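Local structure of putative mannose-6-phosphate isomerase YvyI (Bacillus subtilis, 1QWR) at residues E73-V78 with E268-C273; D125-A130 with L178-L183; Y134-R139 with E154-R159; K238-K243 with A262-D267. The protein probably catalyses the zinc-dependent interconversion of D-mannose 6-phosphate and D-fructose 6-phosphate, a step of carbohydrate metabolism. All coordinates share one frame; numbering follows the deposited sequence. Where two conformers were deposited one is given.

Contact 1. Residues E73-V78 with E268-C273; sequences EVFGGV and ESFLIC
The rings of Phe75 and Phe270 meet in a T-shaped stack, with centroids 5.2 Å apart and planes at 89°. Phe75 presents its edge: CD1 stands over the centre of the Phe270 ring, 3.7 Å above its plane. The opposing ring is put there by the crowded first torsion of Phe270, whose CG lies between the backbone N and the carbonyl carbon (chi1 58°). Val74 CG1 lies over one face of the Phe75 ring, and Val78 CG2 comes up at the edge of Phe270, near its plane. Phe75 to Val78 form a type I' turn, closed by a weak bond from Val78 N to Phe75 O and fitted against the approach to strand 271-276. Here Val78 CG1 sits 3.3 Å from Ser269 OG. A water bridges Ser269 OG and Gly76 O, donating to the latter over 3.0 Å. An alanine in place of Phe270 removes the face under Phe75 CD1 and would probably loosen the seating of the loop. The backbone bond of Val74 to Ala301 holds the same loop; between these two segments, which share no direct hydrogen bond, the joint is aromatic and apolar, with one water bridge at its side.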
loop_
_atom_site.group_PDB
_atom_site.type_symbol
_atom_site.label_atom_id
_atom_site.label_comp_id
_atom_site.label_asym_id
_atom_site.label_seq_id
_atom_site.Cartn_x
_atom_site.Cartn_y
_atom_site.Cartn_z
ATOM N N GLU A 73 6.344 7.560 21.401
ATOM C CA GLU A 73 5.176 8.238 21.978
ATOM C C GLU A 73 4.269 8.736 20.850
ATOM O O GLU A 73 3.043 8.784 20.983
ATOM C CB GLU A 73 5.631 9.428 22.828
ATOM C CG GLU A 73 5.235 9.354 24.291
ATOM C CD GLU A 73 5.731 10.556 25.089
ATOM O OE1 GLU A 73 5.419 11.696 24.702
ATOM O OE2 GLU A 73 6.431 10.360 26.101
ATOM N N VAL A 74 4.891 9.110 19.737
ATOM C CA VAL A 74 4.172 9.605 18.562
ATOM C C VAL A 74 3.173 8.560 18.067
ATOM O O VAL A 74 2.095 8.894 17.555
ATOM C CB VAL A 74 5.191 9.910 17.432
ATOM C CG1 VAL A 74 4.518 9.931 16.083
ATOM C CG2 VAL A 74 5.860 11.254 17.722
ATOM N N PHE A 75 3.566 7.302 18.218
ATOM C CA PHE A 75 2.795 6.142 17.802
ATOM C C PHE A 75 2.044 5.463 18.955
ATOM O O PHE A 75 1.728 4.272 18.878
ATOM C CB PHE A 75 3.741 5.150 17.136
ATOM C CG PHE A 75 4.538 5.763 16.047
ATOM C CD1 PHE A 75 3.992 5.936 14.784
ATOM C CD2 PHE A 75 5.823 6.249 16.297
ATOM C CE1 PHE A 75 4.718 6.594 13.766
ATOM C CE2 PHE A 75 6.545 6.898 15.303
ATOM C CZ PHE A 75 6.001 7.077 14.032
ATOM N N GLY A 76 1.794 6.210 20.033
ATOM C CA GLY A 76 1.053 5.644 21.159
ATOM C C GLY A 76 1.755 4.552 21.928
ATOM O O GLY A 76 1.117 3.756 22.624
ATOM N N GLY A 77 3.079 4.521 21.819
ATOM C CA GLY A 77 3.865 3.526 22.530
ATOM C C GLY A 77 3.627 2.084 22.133
ATOM O O GLY A 77 3.913 1.188 22.911
ATOM N N VAL A 78 3.130 1.837 20.929
ATOM C CA VAL A 78 2.881 0.456 20.516
ATOM C C VAL A 78 4.164 -0.345 20.361
ATOM O O VAL A 78 5.231 0.202 20.077
ATOM C CB VAL A 78 2.084 0.398 19.215
ATOM C CG1 VAL A 78 0.657 0.877 19.473
ATOM C CG2 VAL A 78 2.740 1.250 18.167
ATOM N N GLU A 268 -7.023 6.276 17.750
ATOM C CA GLU A 268 -6.191 5.085 17.588
ATOM C C GLU A 268 -4.772 5.397 18.058
ATOM O O GLU A 268 -4.480 6.511 18.501
ATOM C CB GLU A 268 -6.148 4.651 16.115
ATOM C CG GLU A 268 -7.510 4.322 15.481
ATOM C CD GLU A 268 -8.249 3.190 16.189
ATOM O OE1 GLU A 268 -7.586 2.241 16.659
ATOM O OE2 GLU A 268 -9.502 3.247 16.265
ATOM N N SER A 269 -3.882 4.420 17.945
ATOM C CA SER A 269 -2.491 4.644 18.346
ATOM C C SER A 269 -1.859 5.713 17.451
ATOM O O SER A 269 -1.005 6.476 17.885
ATOM C CB SER A 269 -1.712 3.342 18.257
ATOM O OG SER A 269 -2.169 2.475 19.280
ATOM N N PHE A 270 -2.260 5.718 16.186
ATOM C CA PHE A 270 -1.840 6.725 15.208
ATOM C C PHE A 270 -2.597 6.418 13.921
ATOM O O PHE A 270 -3.053 5.287 13.727
ATOM C CB PHE A 270 -0.326 6.696 14.956
ATOM C CG PHE A 270 0.190 5.375 14.474
ATOM C CD1 PHE A 270 0.303 5.101 13.105
ATOM C CD2 PHE A 270 0.590 4.408 15.393
ATOM C CE1 PHE A 270 0.815 3.876 12.662
ATOM C CE2 PHE A 270 1.094 3.185 14.965
ATOM C CZ PHE A 270 1.212 2.910 13.600
ATOM N N LEU A 271 -2.761 7.415 13.056
ATOM C CA LEU A 271 -3.462 7.193 11.784
ATOM C C LEU A 271 -2.539 7.536 10.637
ATOM O O LEU A 271 -1.882 8.575 10.673
ATOM C CB LEU A 271 -4.705 8.086 11.682
ATOM C CG LEU A 271 -5.848 7.820 12.660
ATOM C CD1 LEU A 271 -7.013 8.775 12.328
ATOM C CD2 LEU A 271 -6.299 6.355 12.568
ATOM N N ILE A 272 -2.487 6.658 9.643
ATOM C CA ILE A 272 -1.695 6.847 8.432
ATOM C C ILE A 272 -2.692 7.392 7.402
ATOM O O ILE A 272 -3.694 6.724 7.113
ATOM C CB ILE A 272 -1.141 5.518 7.921
ATOM C CG1 ILE A 272 -0.127 4.974 8.921
ATOM C CG2 ILE A 272 -0.542 5.711 6.500
ATOM C CD1 ILE A 272 0.304 3.515 8.652
ATOM N N CYS A 273 -2.391 8.556 6.813
ATOM C CA CYS A 273 -3.304 9.221 5.885
ATOM C C CYS A 273 -2.690 9.621 4.545
ATOM O O CYS A 273 -1.583 10.174 4.513
ATOM C CB CYS A 273 -3.859 10.504 6.543
ATOM S SG CYS A 273 -4.518 10.262 8.227
HETATM O O HOH W 1 -1.710 3.303 21.904
#

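Contact 2. Residues D125-A130 with L178-L183; sequences DCKENA and LCKGAL
Gly181 O takes one hydrogen bond, from Lys127 N (2.9 Å), supplemented by a weaker CA-H...O contact from Cys126 CA. The N-H arrives in the carbonyl plane, at 156° at the hydrogen. Gly181 opens a G1 beta bulge, since it and Ala182 both face Val92 of strand 85-92, while on the other side the segment pairs antiparallel with the end of strand 119-126. Asp125 and Leu183 form the hydrogen-bonded pair there: Leu183 N reaches Asp125 O over 2.8 Å from above the carbonyl plane, and the longer return bond from Asp125 N lies on a lone pair of Leu183 O. Cys126 and Ala182 follow as the non-hydrogen-bonded pair. The carboxylate of Asp125 is held at both oxygens, OD1 by Cys126 N from above its plane and OD2 by a salt bridge to Arg28.

Beyond the strand end a type I turn runs from Lys127 to Ala130. The Lys127 chain extends along the bulge, and a CB on Gly181 would clash with its CG. A serine here in place of Lys127 removes the methylenes lying along Lys180 and Gly181 and would probably leave the bulge less firmly packed. At its tip Lys127 CE lies 3.2 Å from Lys180 O, and NZ rests 3.4 Å from Lys180 CG, with the two ammonium nitrogens 4.7 Å apart.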
loop_
_atom_site.group_PDB
_atom_site.type_symbol
_atom_site.label_atom_id
_atom_site.label_comp_id
_atom_site.label_asym_id
_atom_site.label_seq_id
_atom_site.Cartn_x
_atom_site.Cartn_y
_atom_site.Cartn_z
ATOM N N ASP A 125 -8.009 4.476 -9.669
ATOM C CA ASP A 125 -8.506 4.629 -11.039
ATOM C C ASP A 125 -7.933 3.488 -11.871
ATOM O O ASP A 125 -6.954 2.843 -11.489
ATOM C CB ASP A 125 -8.043 5.975 -11.613
ATOM C CG ASP A 125 -8.854 6.418 -12.836
ATOM O OD1 ASP A 125 -9.790 5.708 -13.249
ATOM O OD2 ASP A 125 -8.548 7.494 -13.385
ATOM N N CYS A 126 -8.544 3.235 -13.016
ATOM C CA CYS A 126 -8.073 2.163 -13.874
ATOM C C CYS A 126 -8.812 2.256 -15.190
ATOM O O CYS A 126 -9.863 2.894 -15.275
ATOM C CB CYS A 126 -8.322 0.782 -13.229
ATOM S SG CYS A 126 -10.048 0.242 -13.026
ATOM N N LYS A 127 -8.254 1.622 -16.212
ATOM C CA LYS A 127 -8.883 1.639 -17.526
ATOM C C LYS A 127 -10.103 0.738 -17.517
ATOM O O LYS A 127 -10.227 -0.168 -16.677
ATOM C CB LYS A 127 -7.901 1.181 -18.607
ATOM C CG LYS A 127 -7.409 -0.250 -18.452
ATOM C CD LYS A 127 -6.557 -0.662 -19.644
ATOM C CE LYS A 127 -5.930 -2.028 -19.444
ATOM N NZ LYS A 127 -5.173 -2.452 -20.664
ATOM N N GLU A 128 -11.002 0.996 -18.462
ATOM C CA GLU A 128 -12.236 0.242 -18.589
ATOM C C GLU A 128 -12.106 -1.286 -18.525
ATOM O O GLU A 128 -12.891 -1.937 -17.838
ATOM C CB GLU A 128 -12.961 0.649 -19.888
ATOM C CG GLU A 128 -14.219 -0.175 -20.210
ATOM C CD GLU A 128 -13.916 -1.491 -20.928
ATOM O OE1 GLU A 128 -13.365 -1.445 -22.052
ATOM O OE2 GLU A 128 -14.232 -2.573 -20.377
ATOM N N ASN A 129 -11.137 -1.867 -19.222
ATOM C CA ASN A 129 -11.012 -3.329 -19.204
ATOM C C ASN A 129 -9.910 -3.858 -18.281
ATOM O O ASN A 129 -9.365 -4.946 -18.510
ATOM C CB ASN A 129 -10.764 -3.856 -20.618
ATOM C CG ASN A 129 -9.474 -3.332 -21.210
ATOM O OD1 ASN A 129 -8.572 -2.903 -20.485
ATOM N ND2 ASN A 129 -9.370 -3.376 -22.532
ATOM N N ALA A 130 -9.589 -3.093 -17.242
ATOM C CA ALA A 130 -8.544 -3.485 -16.302
ATOM C C ALA A 130 -8.865 -4.756 -15.516
ATOM O O ALA A 130 -10.025 -5.054 -15.207
ATOM C CB ALA A 130 -8.251 -2.321 -15.326
ATOM N N LEU A 178 -0.816 -7.170 -10.153
ATOM C CA LEU A 178 -1.648 -6.072 -10.610
ATOM C C LEU A 178 -1.365 -6.047 -12.120
ATOM O O LEU A 178 -0.240 -6.352 -12.544
ATOM C CB LEU A 178 -1.201 -4.752 -9.973
ATOM C CG LEU A 178 -1.608 -4.517 -8.518
ATOM C CD1 LEU A 178 -0.910 -3.273 -7.985
ATOM C CD2 LEU A 178 -3.128 -4.367 -8.433
ATOM N N CYS A 179 -2.360 -5.694 -12.924
ATOM C CA CYS A 179 -2.170 -5.656 -14.366
ATOM C C CYS A 179 -2.254 -4.242 -14.944
ATOM O O CYS A 179 -2.743 -3.313 -14.292
ATOM C CB CYS A 179 -3.157 -6.607 -15.039
ATOM S SG CYS A 179 -2.898 -8.348 -14.521
ATOM N N LYS A 180 -1.740 -4.084 -16.162
ATOM C CA LYS A 180 -1.688 -2.785 -16.825
ATOM C C LYS A 180 -2.944 -1.929 -16.754
ATOM O O LYS A 180 -4.067 -2.436 -16.826
ATOM C CB LYS A 180 -1.290 -2.961 -18.293
ATOM C CG LYS A 180 -2.362 -3.592 -19.156
ATOM C CD LYS A 180 -1.891 -3.715 -20.605
ATOM C CE LYS A 180 -1.470 -2.367 -21.169
ATOM N NZ LYS A 180 -0.915 -2.486 -22.548
ATOM N N GLY A 181 -2.722 -0.621 -16.620
ATOM C CA GLY A 181 -3.804 0.353 -16.551
ATOM C C GLY A 181 -4.505 0.568 -15.228
ATOM O O GLY A 181 -5.725 0.657 -15.189
ATOM N N ALA A 182 -3.740 0.673 -14.149
ATOM C CA ALA A 182 -4.334 0.845 -12.827
ATOM C C ALA A 182 -3.500 1.800 -12.000
ATOM O O ALA A 182 -2.283 1.828 -12.137
ATOM C CB ALA A 182 -4.411 -0.518 -12.104
ATOM N N LEU A 183 -4.171 2.581 -11.160
ATOM C CA LEU A 183 -3.529 3.535 -10.256
ATOM C C LEU A 183 -3.999 3.065 -8.888
ATOM O O LEU A 183 -5.190 3.157 -8.577
ATOM C CB LEU A 183 -4.039 4.943 -10.532
ATOM C CG LEU A 183 -3.503 5.995 -9.572
ATOM C CD1 LEU A 183 -1.995 6.127 -9.732
ATOM C CD2 LEU A 183 -4.183 7.317 -9.892
#

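Contact 3. Residues Y134-R139 with E154-R159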
loop_
_atom_site.group_PDB
_atom_site.type_symbol
_atom_site.label_atom_id
_atom_site.label_comp_id
_atom_site.label_asym_id
_atom_site.label_seq_id
_atom_site.Cartn_x
_atom_site.Cartn_y
_atom_site.Cartn_z
ATOM N N TYR A 134 -5.446 -12.849 -9.306
ATOM C CA TYR A 134 -5.650 -13.125 -7.886
ATOM C C TYR A 134 -6.048 -14.587 -7.676
ATOM O O TYR A 134 -7.194 -14.966 -7.953
ATOM C CB TYR A 134 -6.772 -12.226 -7.345
ATOM C CG TYR A 134 -6.976 -12.271 -5.845
ATOM C CD1 TYR A 134 -6.459 -11.268 -5.020
ATOM C CD2 TYR A 134 -7.722 -13.288 -5.248
ATOM C CE1 TYR A 134 -6.687 -11.280 -3.645
ATOM C CE2 TYR A 134 -7.961 -13.309 -3.873
ATOM C CZ TYR A 134 -7.441 -12.300 -3.079
ATOM O OH TYR A 134 -7.686 -12.304 -1.734
ATOM N N GLY A 135 -5.114 -15.386 -7.168
ATOM C CA GLY A 135 -5.393 -16.787 -6.919
ATOM C C GLY A 135 -5.047 -17.666 -8.106
ATOM O O GLY A 135 -4.624 -17.167 -9.155
ATOM N N HIS A 136 -5.254 -18.973 -7.946
ATOM C CA HIS A 136 -4.930 -19.930 -9.000
ATOM C C HIS A 136 -5.794 -21.181 -8.884
ATOM O O HIS A 136 -6.545 -21.344 -7.927
ATOM C CB HIS A 136 -3.465 -20.328 -8.905
ATOM C CG HIS A 136 -3.145 -21.084 -7.656
ATOM N ND1 HIS A 136 -2.805 -20.462 -6.473
ATOM C CD2 HIS A 136 -3.206 -22.408 -7.385
ATOM C CE1 HIS A 136 -2.675 -21.374 -5.525
ATOM N NE2 HIS A 136 -2.915 -22.561 -6.052
ATOM N N THR A 137 -5.657 -22.083 -9.848
ATOM C CA THR A 137 -6.474 -23.296 -9.859
ATOM C C THR A 137 -5.783 -24.583 -9.412
ATOM O O THR A 137 -6.431 -25.636 -9.341
ATOM C CB THR A 137 -7.016 -23.565 -11.274
ATOM O OG1 THR A 137 -5.911 -23.682 -12.177
ATOM C CG2 THR A 137 -7.925 -22.431 -11.724
ATOM N N ALA A 138 -4.487 -24.514 -9.130
ATOM C CA ALA A 138 -3.745 -25.710 -8.723
ATOM C C ALA A 138 -4.272 -26.300 -7.430
ATOM O O ALA A 138 -4.536 -25.588 -6.465
ATOM C CB ALA A 138 -2.273 -25.393 -8.601
ATOM N N ARG A 139 -4.417 -27.621 -7.413
ATOM C CA ARG A 139 -4.952 -28.327 -6.258
ATOM C C ARG A 139 -3.875 -28.889 -5.342
ATOM O O ARG A 139 -4.160 -29.306 -4.212
ATOM C CB ARG A 139 -5.874 -29.452 -6.744
ATOM C CG ARG A 139 -7.064 -28.953 -7.571
ATOM C CD ARG A 139 -7.848 -30.114 -8.187
ATOM N NE ARG A 139 -7.096 -30.785 -9.246
ATOM C CZ ARG A 139 -7.460 -31.929 -9.822
ATOM N NH1 ARG A 139 -8.572 -32.543 -9.439
ATOM N NH2 ARG A 139 -6.719 -32.456 -10.788
ATOM N N GLU A 154 -2.788 -19.502 -18.547
ATOM C CA GLU A 154 -4.203 -19.419 -18.865
ATOM C C GLU A 154 -5.064 -20.339 -18.017
ATOM O O GLU A 154 -6.140 -19.954 -17.561
ATOM C CB GLU A 154 -4.427 -19.736 -20.344
ATOM C CG GLU A 154 -5.781 -19.291 -20.847
ATOM C CD GLU A 154 -6.081 -17.855 -20.448
ATOM O OE1 GLU A 154 -5.182 -17.001 -20.611
ATOM O OE2 GLU A 154 -7.209 -17.574 -19.979
ATOM N N GLY A 155 -4.594 -21.561 -17.805
ATOM C CA GLY A 155 -5.363 -22.500 -17.012
ATOM C C GLY A 155 -5.115 -22.346 -15.524
ATOM O O GLY A 155 -5.988 -22.648 -14.712
ATOM N N LEU A 156 -3.934 -21.849 -15.174
ATOM C CA LEU A 156 -3.548 -21.682 -13.772
ATOM C C LEU A 156 -4.077 -20.452 -13.052
ATOM O O LEU A 156 -4.699 -20.561 -12.000
ATOM C CB LEU A 156 -2.024 -21.672 -13.642
ATOM C CG LEU A 156 -1.525 -21.441 -12.208
ATOM C CD1 LEU A 156 -1.983 -22.587 -11.296
ATOM C CD2 LEU A 156 -0.008 -21.312 -12.209
ATOM N N LEU A 157 -3.814 -19.282 -13.621
ATOM C CA LEU A 157 -4.210 -18.021 -12.996
ATOM C C LEU A 157 -5.695 -17.728 -12.980
ATOM O O LEU A 157 -6.432 -18.110 -13.887
ATOM C CB LEU A 157 -3.499 -16.856 -13.679
ATOM C CG LEU A 157 -1.983 -16.945 -13.854
ATOM C CD1 LEU A 157 -1.505 -15.686 -14.554
ATOM C CD2 LEU A 157 -1.293 -17.125 -12.507
ATOM N N ARG A 158 -6.130 -17.050 -11.925
ATOM C CA ARG A 158 -7.517 -16.641 -11.797
ATOM C C ARG A 158 -7.470 -15.123 -11.958
ATOM O O ARG A 158 -6.577 -14.449 -11.433
ATOM C CB ARG A 158 -8.089 -17.035 -10.429
ATOM C CG ARG A 158 -8.264 -18.536 -10.248
ATOM C CD ARG A 158 -8.643 -18.897 -8.816
ATOM N NE ARG A 158 -9.926 -18.339 -8.382
ATOM C CZ ARG A 158 -11.116 -18.799 -8.757
ATOM N NH1 ARG A 158 -11.203 -19.836 -9.582
ATOM N NH2 ARG A 158 -12.224 -18.232 -8.288
ATOM N N ARG A 159 -8.421 -14.583 -12.707
ATOM C CA ARG A 159 -8.440 -13.152 -12.956
ATOM C C ARG A 159 -9.732 -12.509 -12.493
ATOM O O ARG A 159 -10.783 -13.135 -12.506
ATOM C CB ARG A 159 -8.208 -12.891 -14.443
ATOM C CG ARG A 159 -6.830 -13.331 -14.929
ATOM C CD ARG A 159 -6.714 -13.273 -16.446
ATOM N NE ARG A 159 -5.324 -13.370 -16.905
ATOM C CZ ARG A 159 -4.499 -12.333 -17.042
ATOM N NH1 ARG A 159 -4.907 -11.101 -16.758
ATOM N NH2 ARG A 159 -3.260 -12.525 -17.477
HETATM O O HOH W 2 -10.152 -15.471 -7.526
#
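Thr137 receives the end of helix 153-156 with two donors. Its OG1 gives a hydrogen bond to Gly155 O over 2.7 Å, in the carbonyl plane and on a lone pair, and its N bonds to Leu156 O over 2.8 Å. The chain leaves helical geometry at Leu157 and turns directly into strand 157-161, which runs antiparallel to strand 131-136 at the border of a three-stranded sheet. His136 and Leu157 form a non-hydrogen-bonded pair; next to it Tyr134 N bonds to Arg158 O (2.9 Å), and Arg158 N donates a hydrogen bond to Gly135 O from well above the carbonyl plane. His136 N is buried without a partner.

Side chains close both flanks of this pairing. Leu156, with CG anti to the backbone N, lies alongside His136 and points the same way, so that its CD1 touches His136 CB at 3.6 Å and also reaches Ala138 CB. Helix 141-149 backs it through Leu144, Met147 and Ile148. Gly135 has a positive phi (91°) at which a CB would jam against the preceding carbonyl O and crowd Arg158 CD.

Farther out, Tyr134 is fixed by a hydrogen bond from its OH to Tyr169 O and meets the ring of His225; the neighbouring strand 176-178 of the same sheet carries the zinc ligand His176, whose side chain is about 5 Å from that of Tyr134. Arg158 CD lies 3.3 Å from His136 O, and the bend at chi3 (62°) turns Arg158 NE to donate to a water that sits 3.0 Å from Tyr134 O.

Contact 4. Residues K238-K243 with A262-D267; sequences KGITIK and AEMAQD. With SO4 (sulfate ion), chain D.
Lys238 leaves the backbone with CG anti to N and then bends at chi3 (74°), which swings its ammonium across to Glu263, a side chain extended beyond CG. Lys238 NZ and Glu263 OE2 form a salt bridge of 2.9 Å, on the anti lone pair of the carboxylate oxygen. Ile240 is stretched out, CG1 anti to the backbone N (chi1 -177°), so that CD1 reaches inward to the terminal methyl of Met264, present as selenomethionine, whose chain folds back at chi2 and chi3. Ile240 CD1 and Met264 CE lie 3.5 Å apart, while Ile240 CB and CG2 rest on Ala262 CB. Trp256 of strand 252-259 packs against both Ile240 and Met264.

The backbones are joined less directly. A water donates to Lys238 O over 2.7 Å and accepts from Glu263 N, and Ala262 CA makes a CA-H...O contact with the same carbonyl. Gly239 has positive phi, and a CB on it would clash with Ala262 N. Beyond the apolar cluster sits a sulfate ion, probably from the crystallisation liquor: Ala265 N donates to its O3 over 3.2 Å, with Met264 CE and Ile242 CD1 close to other oxygens. Arg237 binds the sulfate too and also donates to Glu263 O.

The contact joins strand 240-247 to strand 261-264, an outer strand of a second sheet, within the cupin domain. Its chemistry is divided: an ion pair links the outer side chains on the exposed side, a water bridges Lys238 O and Glu263 N, and methyl contacts fill the inside.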
loop_
_atom_site.group_PDB
_atom_site.type_symbol
_atom_site.label_atom_id
_atom_site.label_comp_id
_atom_site.label_asym_id
_atom_site.label_seq_id
_atom_site.Cartn_x
_atom_site.Cartn_y
_atom_site.Cartn_z
ATOM N N LYS A 238 -21.883 14.425 9.562
ATOM C CA LYS A 238 -21.783 15.728 8.921
ATOM C C LYS A 238 -20.454 15.866 8.188
ATOM O O LYS A 238 -19.395 15.577 8.752
ATOM C CB LYS A 238 -21.887 16.854 9.942
ATOM C CG LYS A 238 -21.861 18.222 9.302
ATOM C CD LYS A 238 -21.869 19.339 10.333
ATOM C CE LYS A 238 -20.530 19.448 11.010
ATOM N NZ LYS A 238 -20.419 20.727 11.745
ATOM N N GLY A 239 -20.531 16.286 6.929
ATOM C CA GLY A 239 -19.345 16.499 6.112
ATOM C C GLY A 239 -18.515 15.292 5.686
ATOM O O GLY A 239 -17.552 15.463 4.947
ATOM N N ILE A 240 -18.891 14.081 6.083
ATOM C CA ILE A 240 -18.062 12.920 5.713
ATOM C C ILE A 240 -18.742 11.555 5.640
ATOM O O ILE A 240 -19.646 11.250 6.421
ATOM C CB ILE A 240 -16.846 12.809 6.698
ATOM C CG1 ILE A 240 -15.910 11.659 6.304
ATOM C CG2 ILE A 240 -17.357 12.635 8.141
ATOM C CD1 ILE A 240 -14.615 11.602 7.182
ATOM N N THR A 241 -18.327 10.755 4.659
ATOM C CA THR A 241 -18.804 9.383 4.545
ATOM C C THR A 241 -17.545 8.529 4.748
ATOM O O THR A 241 -16.535 8.778 4.103
ATOM C CB THR A 241 -19.399 9.107 3.170
ATOM O OG1 THR A 241 -20.680 9.747 3.088
ATOM C CG2 THR A 241 -19.568 7.621 2.943
ATOM N N ILE A 242 -17.600 7.554 5.651
ATOM C CA ILE A 242 -16.445 6.699 5.920
ATOM C C ILE A 242 -16.727 5.276 5.502
ATOM O O ILE A 242 -17.713 4.683 5.954
ATOM C CB ILE A 242 -16.086 6.683 7.427
ATOM C CG1 ILE A 242 -15.787 8.110 7.880
ATOM C CG2 ILE A 242 -14.882 5.751 7.688
ATOM C CD1 ILE A 242 -15.597 8.267 9.381
ATOM N N LYS A 243 -15.895 4.738 4.620
ATOM C CA LYS A 243 -16.065 3.340 4.229
ATOM C C LYS A 243 -14.955 2.589 4.933
ATOM O O LYS A 243 -13.786 3.036 4.907
ATOM C CB LYS A 243 -15.923 3.168 2.718
ATOM C CG LYS A 243 -16.200 1.745 2.233
ATOM C CD LYS A 243 -16.527 1.816 0.746
ATOM C CE LYS A 243 -16.923 0.472 0.136
ATOM N NZ LYS A 243 -17.340 0.716 -1.302
ATOM N N ALA A 262 -15.996 18.327 8.227
ATOM C CA ALA A 262 -16.173 17.121 9.029
ATOM C C ALA A 262 -15.448 17.276 10.367
ATOM O O ALA A 262 -14.371 17.886 10.437
ATOM C CB ALA A 262 -15.630 15.889 8.268
ATOM N N GLU A 263 -16.059 16.754 11.425
ATOM C CA GLU A 263 -15.461 16.801 12.755
ATOM C C GLU A 263 -14.866 15.427 13.030
ATOM O O GLU A 263 -15.562 14.408 12.925
ATOM C CB GLU A 263 -16.509 17.144 13.814
ATOM C CG GLU A 263 -16.934 18.592 13.782
ATOM C CD GLU A 263 -18.226 18.813 14.527
ATOM O OE1 GLU A 263 -18.237 18.609 15.762
ATOM O OE2 GLU A 263 -19.232 19.176 13.876
HETATM N N MSE A 264 -13.587 15.411 13.393
HETATM C CA MSE A 264 -12.876 14.162 13.623
HETATM C C MSE A 264 -12.212 14.067 14.974
HETATM O O MSE A 264 -11.998 15.063 15.658
HETATM C CB MSE A 264 -11.775 13.986 12.580
HETATM C CG MSE A 264 -12.003 14.707 11.263
HETATM SE SE MSE A 264 -13.225 13.769 10.134
HETATM C CE MSE A 264 -12.052 12.368 9.496
ATOM N N ALA A 265 -11.856 12.839 15.320
ATOM C CA ALA A 265 -11.160 12.516 16.554
ATOM C C ALA A 265 -10.123 11.492 16.111
ATOM O O ALA A 265 -10.334 10.777 15.125
ATOM C CB ALA A 265 -12.105 11.888 17.541
ATOM N N GLN A 266 -8.999 11.446 16.813
ATOM C CA GLN A 266 -7.937 10.499 16.504
ATOM C C GLN A 266 -7.912 9.612 17.733
ATOM O O GLN A 266 -7.259 9.937 18.719
ATOM C CB GLN A 266 -6.599 11.229 16.361
ATOM C CG GLN A 266 -5.546 10.459 15.556
ATOM C CD GLN A 266 -5.333 9.063 16.091
ATOM O OE1 GLN A 266 -6.123 8.151 15.840
ATOM N NE2 GLN A 266 -4.273 8.894 16.843
ATOM N N ASP A 267 -8.643 8.509 17.700
ATOM C CA ASP A 267 -8.679 7.656 18.887
ATOM C C ASP A 267 -7.867 6.379 18.776
ATOM O O ASP A 267 -8.009 5.494 19.608
ATOM C CB ASP A 267 -10.119 7.299 19.260
ATOM C CG ASP A 267 -10.942 8.514 19.648
ATOM O OD1 ASP A 267 -10.509 9.287 20.540
ATOM O OD2 ASP A 267 -12.029 8.696 19.058
HETATM S S SO4 D . -12.843 10.000 12.694
HETATM O O1 SO4 D . -12.208 8.750 13.158
HETATM O O2 SO4 D . -13.786 9.681 11.595
HETATM O O3 SO4 D . -13.557 10.662 13.806
HETATM O O4 SO4 D . -11.788 10.905 12.205
HETATM O O HOH W 3 -18.599 15.604 11.379
#

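How the contacts relate
Along the chain, contact 1 encloses the other three: contact 3 is nested inside contact 2, and contact 4 follows them in series. Contacts 2 and 3 belong to the zinc-bearing part of the protein; their centres are about 20 Å apart, and they touch where Cys179 SG packs against Arg159 NH1, strands 119-126 and 131-136 being consecutive. Contacts 1 and 4, with centres about 18 Å apart, meet through Leu271 CG and Gln266 OE1 between the successive strands 261-264 and 271-276. Contacts 1 and 3 lie on opposite sides of the chain's centre, about 39 Å between centres. Contact 1 thus ties an early loop of the catalytic region to the C-terminal cupin domain, whereas contacts 2, 3 and 4 close shorter loops.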